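Local atomic coordinates of alkaline phosphatase (Thermus thermophilus, PDB entry 7KWD), a protein that probably hydrolyses phosphate monoesters as an alkaline phosphatase, a homodimeric enzyme that binds zinc and magnesium ions. Residues Thr120-Phe125 and Gln473-Ser478; His279-Gly284 and Pro405-Ala410; Ala347-Met352 and Ala371-Asp376. All blocks are in the same frame, centred on the assembly; numbering follows the deposited sequence.

Interaction 1 of 3, residues Thr120-Phe125 and Gln473-Ser478; sequences TPLKPF and QNPVMS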
loop_
_atom_site.group_PDB
_atom_site.type_symbol
_atom_site.label_atom_id
_atom_site.label_comp_id
_atom_site.label_asym_id
_atom_site.label_seq_id
_atom_site.Cartn_x
_atom_site.Cartn_y
_atom_site.Cartn_z
ATOM N N THR A 120 -22.317 24.988 4.522
ATOM C CA THR A 120 -22.102 25.612 3.221
ATOM C C THR A 120 -22.254 24.587 2.106
ATOM O O THR A 120 -21.531 23.587 2.097
ATOM C CB THR A 120 -20.704 26.216 3.145
ATOM O OG1 THR A 120 -20.502 27.067 4.277
ATOM C CG2 THR A 120 -20.556 26.981 1.873
ATOM N N PRO A 121 -23.193 24.746 1.182
ATOM C CA PRO A 121 -23.323 23.765 0.111
ATOM C C PRO A 121 -22.245 23.967 -0.936
ATOM O O PRO A 121 -21.782 25.082 -1.190
ATOM C CB PRO A 121 -24.724 24.031 -0.470
ATOM C CG PRO A 121 -24.974 25.445 -0.177
ATOM C CD PRO A 121 -24.359 25.661 1.212
ATOM N N LEU A 122 -21.845 22.852 -1.529
ATOM C CA LEU A 122 -20.892 22.823 -2.621
ATOM C C LEU A 122 -21.608 22.340 -3.869
ATOM O O LEU A 122 -22.609 21.625 -3.785
ATOM C CB LEU A 122 -19.725 21.899 -2.293
ATOM C CG LEU A 122 -19.117 22.057 -0.890
ATOM C CD1 LEU A 122 -18.075 20.986 -0.602
ATOM C CD2 LEU A 122 -18.512 23.454 -0.753
ATOM N N LYS A 123 -21.093 22.730 -5.020
ATOM C CA LYS A 123 -21.672 22.274 -6.273
ATOM C C LYS A 123 -20.826 21.141 -6.796
ATOM O O LYS A 123 -19.660 21.374 -7.159
ATOM C CB LYS A 123 -21.722 23.409 -7.289
ATOM C CG LYS A 123 -22.480 23.084 -8.571
ATOM C CD LYS A 123 -22.528 24.357 -9.400
ATOM C CE LYS A 123 -23.126 24.159 -10.765
ATOM N NZ LYS A 123 -23.114 25.463 -11.514
ATOM N N PRO A 124 -21.330 19.914 -6.840
ATOM C CA PRO A 124 -20.510 18.787 -7.279
ATOM C C PRO A 124 -20.540 18.619 -8.792
ATOM O O PRO A 124 -21.461 19.063 -9.484
ATOM C CB PRO A 124 -21.173 17.582 -6.586
ATOM C CG PRO A 124 -22.643 17.980 -6.456
ATOM C CD PRO A 124 -22.713 19.496 -6.486
ATOM N N PHE A 125 -19.529 17.905 -9.280
ATOM C CA PHE A 125 -19.168 17.991 -10.695
ATOM C C PHE A 125 -20.257 17.471 -11.614
ATOM O O PHE A 125 -20.469 18.026 -12.697
ATOM C CB PHE A 125 -17.849 17.241 -10.970
ATOM C CG PHE A 125 -17.340 17.490 -12.332
ATOM C CD1 PHE A 125 -16.794 18.714 -12.647
ATOM C CD2 PHE A 125 -17.494 16.544 -13.333
ATOM C CE1 PHE A 125 -16.381 18.994 -13.944
ATOM C CE2 PHE A 125 -17.082 16.807 -14.616
ATOM C CZ PHE A 125 -16.537 18.044 -14.920
ATOM N N GLN A 473 -15.121 26.790 -9.254
ATOM C CA GLN A 473 -14.569 26.697 -7.913
ATOM C C GLN A 473 -15.687 26.554 -6.888
ATOM O O GLN A 473 -16.810 27.016 -7.102
ATOM C CB GLN A 473 -13.712 27.919 -7.574
ATOM C CG GLN A 473 -14.439 29.246 -7.637
ATOM C CD GLN A 473 -13.550 30.390 -7.171
ATOM O OE1 GLN A 473 -12.813 30.967 -7.970
ATOM N NE2 GLN A 473 -13.603 30.712 -5.878
ATOM N N ASN A 474 -15.363 25.875 -5.787
ATOM C CA ASN A 474 -16.187 25.691 -4.611
ATOM C C ASN A 474 -15.456 26.340 -3.447
ATOM O O ASN A 474 -14.222 26.378 -3.428
ATOM C CB ASN A 474 -16.431 24.205 -4.305
ATOM C CG ASN A 474 -17.642 23.641 -5.050
ATOM O OD1 ASN A 474 -18.737 24.162 -4.960
ATOM N ND2 ASN A 474 -17.431 22.549 -5.784
ATOM N N PRO A 475 -16.182 26.823 -2.458
ATOM C CA PRO A 475 -15.500 27.435 -1.316
ATOM C C PRO A 475 -14.711 26.439 -0.487
ATOM O O PRO A 475 -15.002 25.237 -0.431
ATOM C CB PRO A 475 -16.646 28.059 -0.503
ATOM C CG PRO A 475 -17.888 27.257 -0.912
ATOM C CD PRO A 475 -17.646 26.902 -2.364
ATOM N N VAL A 476 -13.718 26.981 0.180
ATOM C CA VAL A 476 -12.765 26.270 1.006
ATOM C C VAL A 476 -13.041 26.557 2.471
ATOM O O VAL A 476 -13.577 27.604 2.831
ATOM C CB VAL A 476 -11.356 26.738 0.585
ATOM C CG1 VAL A 476 -10.326 26.339 1.618
ATOM C CG2 VAL A 476 -10.995 26.197 -0.825
ATOM N N MET A 477 -12.666 25.605 3.321
ATOM C CA MET A 477 -12.649 25.746 4.774
ATOM C C MET A 477 -11.280 25.265 5.225
ATOM O O MET A 477 -10.757 24.283 4.686
ATOM C CB MET A 477 -13.780 24.927 5.448
ATOM C CG MET A 477 -13.692 24.718 6.977
ATOM S SD MET A 477 -15.141 23.837 7.695
ATOM C CE MET A 477 -16.496 24.754 6.954
ATOM N N SER A 478 -10.697 25.965 6.193
ATOM C CA SER A 478 -9.402 25.584 6.734
ATOM C C SER A 478 -9.584 24.487 7.769
ATOM O O SER A 478 -10.668 24.289 8.329
ATOM C CB SER A 478 -8.705 26.778 7.385
ATOM O OG SER A 478 -9.295 27.055 8.641
#

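Interaction 2 of 3, residues His279-Gly284 and Pro405-Ala410; sequences HLNDAG and PANTMA. With ZN (zinc ion), chain F.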
loop_
_atom_site.group_PDB
_atom_site.type_symbol
_atom_site.label_atom_id
_atom_site.label_comp_id
_atom_site.label_asym_id
_atom_site.label_seq_id
_atom_site.Cartn_x
_atom_site.Cartn_y
_atom_site.Cartn_z
ATOM N N HIS A 279 -13.457 -4.225 4.860
ATOM C CA HIS A 279 -13.972 -4.035 6.214
ATOM C C HIS A 279 -14.198 -5.379 6.911
ATOM O O HIS A 279 -13.813 -5.557 8.073
ATOM C CB HIS A 279 -15.282 -3.248 6.175
ATOM C CG HIS A 279 -15.109 -1.769 6.068
ATOM N ND1 HIS A 279 -14.328 -1.050 6.945
ATOM C CD2 HIS A 279 -15.610 -0.869 5.185
ATOM C CE1 HIS A 279 -14.375 0.229 6.625
ATOM N NE2 HIS A 279 -15.161 0.363 5.575
ATOM N N LEU A 280 -14.825 -6.341 6.210
ATOM C CA LEU A 280 -15.000 -7.668 6.799
ATOM C C LEU A 280 -13.673 -8.398 7.050
ATOM O O LEU A 280 -13.648 -9.356 7.825
ATOM C CB LEU A 280 -15.849 -8.563 5.900
ATOM C CG LEU A 280 -17.125 -7.964 5.335
ATOM C CD1 LEU A 280 -17.850 -8.961 4.501
ATOM C CD2 LEU A 280 -17.993 -7.481 6.450
ATOM N N ASN A 281 -12.587 -7.979 6.409
ATOM C CA ASN A 281 -11.313 -8.709 6.412
ATOM C C ASN A 281 -11.479 -10.030 5.668
ATOM O O ASN A 281 -10.957 -11.052 6.107
ATOM C CB ASN A 281 -10.786 -8.981 7.815
ATOM C CG ASN A 281 -10.127 -7.779 8.464
ATOM O OD1 ASN A 281 -9.462 -7.951 9.470
ATOM N ND2 ASN A 281 -10.336 -6.569 7.919
ATOM N N ASP A 282 -12.239 -10.011 4.582
ATOM C CA ASP A 282 -12.541 -11.187 3.779
ATOM C C ASP A 282 -11.818 -11.072 2.433
ATOM O O ASP A 282 -12.348 -10.541 1.450
ATOM C CB ASP A 282 -14.040 -11.320 3.597
ATOM C CG ASP A 282 -14.425 -12.556 2.814
ATOM O OD1 ASP A 282 -13.530 -13.192 2.196
ATOM O OD2 ASP A 282 -15.631 -12.886 2.798
ATOM N N ALA A 283 -10.606 -11.636 2.382
ATOM C CA ALA A 283 -9.788 -11.524 1.180
ATOM C C ALA A 283 -10.453 -12.128 -0.049
ATOM O O ALA A 283 -10.254 -11.644 -1.178
ATOM C CB ALA A 283 -8.425 -12.184 1.438
ATOM N N GLY A 284 -11.238 -13.190 0.137
ATOM C CA GLY A 284 -11.872 -13.823 -1.013
ATOM C C GLY A 284 -12.993 -12.973 -1.582
ATOM O O GLY A 284 -13.199 -12.927 -2.799
ATOM N N PRO A 405 -19.262 -9.186 13.570
ATOM C CA PRO A 405 -18.272 -10.197 13.960
ATOM C C PRO A 405 -17.275 -10.631 12.875
ATOM O O PRO A 405 -16.450 -11.498 13.132
ATOM C CB PRO A 405 -19.154 -11.389 14.346
ATOM C CG PRO A 405 -20.333 -11.277 13.420
ATOM C CD PRO A 405 -20.553 -9.793 13.188
ATOM N N ALA A 406 -17.318 -10.004 11.699
ATOM C CA ALA A 406 -16.528 -10.496 10.570
ATOM C C ALA A 406 -15.042 -10.579 10.887
ATOM O O ALA A 406 -14.373 -11.531 10.465
ATOM C CB ALA A 406 -16.740 -9.611 9.349
ATOM N N ASN A 407 -14.490 -9.591 11.606
ATOM C CA ASN A 407 -13.053 -9.620 11.850
ATOM C C ASN A 407 -12.669 -10.770 12.780
ATOM O O ASN A 407 -11.573 -11.324 12.663
ATOM C CB ASN A 407 -12.534 -8.295 12.437
ATOM C CG ASN A 407 -12.550 -7.107 11.437
ATOM O OD1 ASN A 407 -12.167 -6.002 11.814
ATOM N ND2 ASN A 407 -12.994 -7.325 10.196
ATOM N N THR A 408 -13.535 -11.121 13.737
ATOM C CA THR A 408 -13.267 -12.323 14.526
ATOM C C THR A 408 -13.313 -13.553 13.630
ATOM O O THR A 408 -12.499 -14.476 13.771
ATOM C CB THR A 408 -14.271 -12.447 15.680
ATOM O OG1 THR A 408 -14.168 -11.299 16.534
ATOM C CG2 THR A 408 -13.979 -13.704 16.515
ATOM N N MET A 409 -14.251 -13.577 12.680
ATOM C CA MET A 409 -14.281 -14.663 11.708
ATOM C C MET A 409 -12.946 -14.777 10.979
ATOM O O MET A 409 -12.423 -15.880 10.784
ATOM C CB MET A 409 -15.434 -14.431 10.732
ATOM C CG MET A 409 -16.807 -14.585 11.399
ATOM S SD MET A 409 -18.216 -14.121 10.392
ATOM C CE MET A 409 -18.343 -15.538 9.286
ATOM N N ALA A 410 -12.359 -13.645 10.591
ATOM C CA ALA A 410 -11.112 -13.707 9.842
ATOM C C ALA A 410 -10.003 -14.288 10.697
ATOM O O ALA A 410 -9.261 -15.173 10.255
ATOM C CB ALA A 410 -10.733 -12.317 9.332
HETATM ZN ZN ZN F . -15.492 1.998 4.106
#

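Interaction 3 of 3, residues Ala347-Met352 and Ala371-Asp376; sequences ASFEHM and AMKGVD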
loop_
_atom_site.group_PDB
_atom_site.type_symbol
_atom_site.label_atom_id
_atom_site.label_comp_id
_atom_site.label_asym_id
_atom_site.label_seq_id
_atom_site.Cartn_x
_atom_site.Cartn_y
_atom_site.Cartn_z
ATOM N N ALA A 347 -18.329 -18.215 -0.745
ATOM C CA ALA A 347 -19.236 -17.189 -0.238
ATOM C C ALA A 347 -18.458 -16.221 0.653
ATOM O O ALA A 347 -17.346 -16.506 1.111
ATOM C CB ALA A 347 -20.412 -17.811 0.541
ATOM N N SER A 348 -19.060 -15.058 0.874
ATOM C CA SER A 348 -18.491 -14.054 1.755
ATOM C C SER A 348 -18.880 -14.304 3.211
ATOM O O SER A 348 -19.829 -15.021 3.509
ATOM C CB SER A 348 -19.003 -12.674 1.351
ATOM O OG SER A 348 -20.421 -12.605 1.543
ATOM N N PHE A 349 -18.152 -13.658 4.124
ATOM C CA PHE A 349 -18.547 -13.633 5.530
ATOM C C PHE A 349 -19.974 -13.111 5.704
ATOM O O PHE A 349 -20.677 -13.523 6.629
ATOM C CB PHE A 349 -17.578 -12.750 6.321
ATOM C CG PHE A 349 -16.221 -13.375 6.592
ATOM C CD1 PHE A 349 -16.043 -14.747 6.583
ATOM C CD2 PHE A 349 -15.125 -12.572 6.884
ATOM C CE1 PHE A 349 -14.806 -15.295 6.861
ATOM C CE2 PHE A 349 -13.894 -13.116 7.146
ATOM C CZ PHE A 349 -13.736 -14.483 7.146
ATOM N N GLU A 350 -20.393 -12.173 4.857
ATOM C CA GLU A 350 -21.722 -11.575 4.965
ATOM C C GLU A 350 -22.794 -12.601 4.685
ATOM O O GLU A 350 -23.833 -12.638 5.358
ATOM C CB GLU A 350 -21.832 -10.400 3.991
ATOM C CG GLU A 350 -23.243 -9.872 3.754
ATOM C CD GLU A 350 -23.260 -8.687 2.779
ATOM O OE1 GLU A 350 -23.607 -8.885 1.593
ATOM O OE2 GLU A 350 -22.913 -7.561 3.197
ATOM N N HIS A 351 -22.555 -13.441 3.686
ATOM C CA HIS A 351 -23.516 -14.484 3.349
ATOM C C HIS A 351 -23.492 -15.590 4.386
ATOM O O HIS A 351 -24.546 -16.023 4.862
ATOM C CB HIS A 351 -23.192 -15.000 1.972
ATOM C CG HIS A 351 -24.119 -16.048 1.478
ATOM N ND1 HIS A 351 -25.276 -15.750 0.799
ATOM C CD2 HIS A 351 -24.041 -17.397 1.532
ATOM C CE1 HIS A 351 -25.868 -16.873 0.447
ATOM N NE2 HIS A 351 -25.137 -17.886 0.875
ATOM N N MET A 352 -22.296 -16.012 4.799
ATOM C CA MET A 352 -22.178 -16.945 5.910
ATOM C C MET A 352 -22.986 -16.466 7.106
ATOM O O MET A 352 -23.811 -17.208 7.642
ATOM C CB MET A 352 -20.705 -17.135 6.282
ATOM C CG MET A 352 -19.905 -17.887 5.187
ATOM S SD MET A 352 -18.089 -17.881 5.395
ATOM C CE MET A 352 -18.009 -18.779 7.009
ATOM N N ALA A 371 -17.831 -25.340 4.067
ATOM C CA ALA A 371 -18.487 -25.305 2.774
ATOM C C ALA A 371 -18.186 -24.038 1.984
ATOM O O ALA A 371 -18.089 -24.093 0.760
ATOM C CB ALA A 371 -19.993 -25.447 2.974
ATOM N N MET A 372 -18.006 -22.908 2.648
ATOM C CA MET A 372 -17.918 -21.639 1.947
ATOM C C MET A 372 -16.531 -21.023 1.943
ATOM O O MET A 372 -16.254 -20.202 1.063
ATOM C CB MET A 372 -18.950 -20.669 2.545
ATOM C CG MET A 372 -20.399 -21.121 2.236
ATOM S SD MET A 372 -21.717 -20.100 2.954
ATOM C CE MET A 372 -22.200 -21.118 4.360
ATOM N N LYS A 373 -15.640 -21.437 2.850
ATOM C CA LYS A 373 -14.250 -21.005 2.820
ATOM C C LYS A 373 -13.230 -22.113 2.563
ATOM O O LYS A 373 -12.060 -21.793 2.361
ATOM C CB LYS A 373 -13.894 -20.307 4.145
ATOM C CG LYS A 373 -14.673 -18.989 4.352
ATOM C CD LYS A 373 -14.357 -17.975 3.243
ATOM C CE LYS A 373 -14.831 -16.550 3.615
ATOM N NZ LYS A 373 -15.020 -15.730 2.370
ATOM N N GLY A 374 -13.633 -23.384 2.526
ATOM C CA GLY A 374 -12.680 -24.465 2.410
ATOM C C GLY A 374 -11.766 -24.613 3.615
ATOM O O GLY A 374 -10.617 -25.034 3.471
ATOM N N VAL A 375 -12.250 -24.260 4.798
ATOM C CA VAL A 375 -11.451 -24.179 6.015
ATOM C C VAL A 375 -12.032 -25.152 7.036
ATOM O O VAL A 375 -13.258 -25.262 7.166
ATOM C CB VAL A 375 -11.449 -22.740 6.589
ATOM C CG1 VAL A 375 -11.021 -22.703 8.067
ATOM C CG2 VAL A 375 -10.539 -21.833 5.763
ATOM N N ASP A 376 -11.146 -25.837 7.769
ATOM C CA ASP A 376 -11.523 -26.798 8.814
ATOM C C ASP A 376 -11.147 -26.177 10.151
ATOM O O ASP A 376 -9.991 -26.236 10.573
ATOM C CB ASP A 376 -10.829 -28.146 8.614
ATOM C CG ASP A 376 -11.332 -28.883 7.386
ATOM O OD1 ASP A 376 -12.572 -28.913 7.167
ATOM O OD2 ASP A 376 -10.488 -29.423 6.628
#

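Interaction 1 of 3, residues Thr120-Phe125 and Gln473-Ser478
Asn474 meets the backbone of Lys123 with both ends of its carboxamide, an example of one side-chain amide reading the N-H and C=O of a single residue. Asn474 CB lies 4.2 Å from Leu122 CD2, and the chi1 of -87° sets CG beside its own backbone N and anti to the carbonyl carbon. The amide then forks. OD1 accepts from Lys123 N at 2.8 Å with an almost straight N-H...O angle of 170°, the donor tilted out of the carboxamide plane, and it also lies against CA and CB of Leu122. ND2 donates to Lys123 O at 2.9 Å; this acceptor is in the plane of the Asn474 amide, although ND2 itself stands above the plane of the Lys123 carbonyl. ND2 also donates to Cys104 O, so three bonds hold the amide and fix its rotation. An alanine here would probably leave Lys123 N without its acceptor and Lys123 O and Cys104 O without this donor. Next along the chain, Pro475 CG touches Leu122 CD2 and, at 3.9 Å, Thr120 CG2. The ammonium group of Lys123 leads away to a salt bridge with Glu131. The contact thus joins the loop between helices 95-104 and 125-131 to the one between helices 459-468 and 479-487, with Leu122 resting on Cys104 and Met477 on helix 479-487.

Interaction 2 of 3, residues His279-Gly284 and Pro405-Ala410
Asn407 reaches across from helix 406-412 to a Schellman motif, the turn that ends helix 273-280 with Asn281 at positive phi. Its ND2 donates to His279 O at 2.9 Å, lying in the plane of that carbonyl, and the N-H...O angle of 154° leaves the bond moderately bent. The carboxamides of Asn407 and Asn281 are stacked with their planes 18° apart, while the two side chains cross at about a right angle; Asn407 ND2 comes within 3.4 Å of Asn281 CG. Alanines let the backbones approach closely on this side: Ala406 CB packs on Leu280 CB, and Ala410 CB sits 3.7 Å from Asn281 CB. In the next shell, Asn281 is held through OD1 by Gln401 and through ND2 by the carbonyls of Asn278 and Ser430, which fixes the rotation of the amide under Asn407. Beyond the turn, Asp282 caps helix 283-306, accepting a weak bond from Gly284 N and another bond from Ala285 N. The zinc site adjoins the contact through His279. His279 shares its metal with Asp275 and His433, and Tyr332 of the second subunit packs on the imidazole. Asn407 therefore grips the main chain of a zinc ligand, whose ring is steadied separately by a hydrogen bond from ND1 to Gly431 O and whose NE2 binds the zinc ion at 2.2 Å.

Interaction 3 of 3, residues Ala347-Met352 and Ala371-Asp376
Lys373 crosses Phe349, while Met372, the residue before it, packs on Ala347 and Met352. Lys373 is bent at chi2 (-61°), which turns CD aside; the rest of the chain runs extended, and the Lys373 and Phe349 side chains cross at about a right angle. Lys373 CE lies obliquely against the ring, 3.5 Å from Phe349 CE1, and NZ stands 4.8 Å from the ring centroid in an off-centre cation-pi contact, 27° from the normal. The same NZ donates to Ala347 O at 2.8 Å, lying in the carbonyl plane. Asp282 and Gln345 also bind it, so the buried ammonium group is met by a carboxylate, two carbonyl oxygens and an aromatic ring; the carboxylate would be expected to favour its charged form.

Met372 faces a different set of partners. Its sulfur packs on Ala347 CB and, at 3.6 Å, on Met352 CG, and the two methionine side chains slide past each other in opposite directions. The same SD meets the His351 imidazole at its edge, in the ring plane, 3.8 Å from CD2. Met352 SD in turn touches Lys373 CG and lies in the plane of the Phe349 ring, at its edge. Between the backbones there is a weak bond from Ala347 N to Met372 O.

Phe349 and Met352 also rest on Met409 of helix 406-412. Ser348 orders the receiving segment: its OG accepts from His351 N and also bonds Asp236. The arrangement is a serine N-cap of helix 349-356 packed against the C-terminal part of helix 362-373, with Asp282 OD2 joining the two by accepting from Phe349 N and pairing with Lys373 NZ.

In the fold
From the N terminus, the chain first passes residues 120-125, whose partner comes only near the C-terminal end at 473-478, so interaction 1 closes a long loop containing both other contacts. Residues 279-284 follow, beside the zinc site, and meet 405-410 in interaction 2; within that loop, 347-352 and 371-376 close the short loop of interaction 3. The three are thus nested, and none cross. Interactions 2 and 3 have centres 10 Å apart and touch through Asp282, which reaches Phe349 and Lys373, and through Met409 of helix 406-412 on Phe349. Interaction 1 lies on the opposite side of the chain's centre, about 22 Å from interaction 2 between nearest atoms.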